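Local coordinates for DUF416 domain-containing protein (Shewanella baltica, PDB 2Q9R) that is of unknown function, belongs to the all-helical DUF416 family, and packs as a two-fold symmetric pair that may be its working dimer, at the interface of chains A and B. Coordinates in Å, arbitrary orientation; residue numbers count along the deposited sequence, not the author numbering. Chains: chain A/B, Protein of unknown function.

The interface of chains A and B. Residues chain A 90, 131, 134-135; chain B 135, 152.
B:Ile135 reaches across to chain A and inserts its CG1 branch between two tyrosine rings. Over A:Tyr90 the approach is to the face: CG1 lies over the CB end of that face, 3.6 Å from ring atom CG and nearly above it, not over the ring centre. With CG anti to the backbone N (chi1 -178°), the ring of A:Tyr90 is carried towards chain B, and chi2 turns its face to the isoleucine. Its CB meanwhile meets the carbonyl O of B:Ile135 at 3.3 Å, a van der Waals contact that brings the tyrosine stem against the isoleucine backbone.

A:Tyr131 supplies the second wall. CG1 of B:Ile135 is 3.9 Å from its CE1 and sits above the ring plane but outward of that rim, so this ring offers its border and not its centre. The planes of the two tyrosines are inclined by about 60°, forming an angled apolar cleft that the branch enters. The methyl CB of A:Ala134 adds a looser floor, 4.5 Å from the same CG1. Across the dyad the two copies of residue 135 face each other, CB of A:Ile135 to CB of B:Ile135 at 4.4 Å; both are modelled without their terminal carbon.

The looser flank is at B:His152. Its CD2 edge points towards the phenol OH of A:Tyr131 at 3.7 Å, with the rings some 27° from parallel. The histidine hides little surface here, 13 Å² against 87 Å² for B:Ile135.

A:Tyr131, A:Ala134 and both Ile135 copies belong to the C-terminal part of helix 120-136, whereas A:Tyr90 lies just before helix 92-111 and B:His152 just before helix 153-170. The meeting of the two Ile135 copies puts the patch near the two-fold axis of a possibly biological dimer, and A:Tyr131 also lines the pocket for benzoic acid, perhaps a crystallisation additive.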
loop_
_atom_site.group_PDB
_atom_site.type_symbol
_atom_site.label_atom_id
_atom_site.label_comp_id
_atom_site.label_asym_id
_atom_site.label_seq_id
_atom_site.Cartn_x
_atom_site.Cartn_y
_atom_site.Cartn_z
ATOM N N TYR A 90 14.999 7.018 -0.026
ATOM C CA TYR A 90 14.211 6.831 1.191
ATOM C C TYR A 90 14.458 5.425 1.805
ATOM O O TYR A 90 14.401 5.257 3.033
ATOM C CB TYR A 90 12.680 7.047 0.956
ATOM C CG TYR A 90 11.921 6.887 2.254
ATOM C CD1 TYR A 90 11.896 7.909 3.197
ATOM C CD2 TYR A 90 11.329 5.677 2.583
ATOM C CE1 TYR A 90 11.256 7.758 4.416
ATOM C CE2 TYR A 90 10.692 5.504 3.802
ATOM C CZ TYR A 90 10.678 6.535 4.730
ATOM O OH TYR A 90 10.030 6.354 5.935
ATOM N N TYR A 131 6.813 5.823 6.556
ATOM C CA TYR A 131 6.593 5.690 5.120
ATOM C C TYR A 131 5.436 6.559 4.666
ATOM O O TYR A 131 5.592 7.349 3.746
ATOM C CB TYR A 131 6.341 4.224 4.747
ATOM C CG TYR A 131 6.134 3.995 3.268
ATOM C CD1 TYR A 131 7.204 4.018 2.405
ATOM C CD2 TYR A 131 4.869 3.760 2.734
ATOM C CE1 TYR A 131 7.030 3.829 1.060
ATOM C CE2 TYR A 131 4.684 3.559 1.367
ATOM C CZ TYR A 131 5.787 3.585 0.549
ATOM O OH TYR A 131 5.702 3.399 -0.797
ATOM N N ALA A 134 6.261 10.292 5.396
ATOM C CA ALA A 134 7.350 10.781 4.535
ATOM C C ALA A 134 6.818 11.583 3.364
ATOM O O ALA A 134 7.313 12.626 3.029
ATOM C CB ALA A 134 8.163 9.594 3.994
ATOM N N ILE A 135 5.796 11.041 2.737
ATOM C CA ILE A 135 5.231 11.611 1.519
ATOM C C ILE A 135 4.223 12.723 1.866
ATOM O O ILE A 135 4.285 13.831 1.334
ATOM C CB ILE A 135 4.583 10.438 0.716
ATOM C CG1 ILE A 135 3.468 10.891 -0.257
ATOM C CG2 ILE A 135 4.084 9.428 1.690
ATOM N N ILE B 135 8.176 9.415 -2.737
ATOM C CA ILE B 135 8.912 9.096 -1.518
ATOM C C ILE B 135 10.314 8.563 -1.866
ATOM O O ILE B 135 11.325 9.023 -1.334
ATOM C CB ILE B 135 8.055 8.066 -0.716
ATOM C CG1 ILE B 135 8.883 7.193 0.258
ATOM C CG2 ILE B 135 7.296 7.235 -1.689
ATOM N N HIS B 152 6.282 -2.674 -5.429
ATOM C CA HIS B 152 5.425 -2.111 -4.403
ATOM C C HIS B 152 4.017 -2.656 -4.581
ATOM O O HIS B 152 3.470 -2.568 -5.638
ATOM C CB HIS B 152 5.378 -0.602 -4.536
ATOM C CG HIS B 152 6.667 0.079 -4.186
ATOM N ND1 HIS B 152 7.797 -0.034 -4.966
ATOM C CD2 HIS B 152 6.999 0.893 -3.155
ATOM C CE1 HIS B 152 8.781 0.639 -4.399
ATOM N NE2 HIS B 152 8.325 1.213 -3.303
#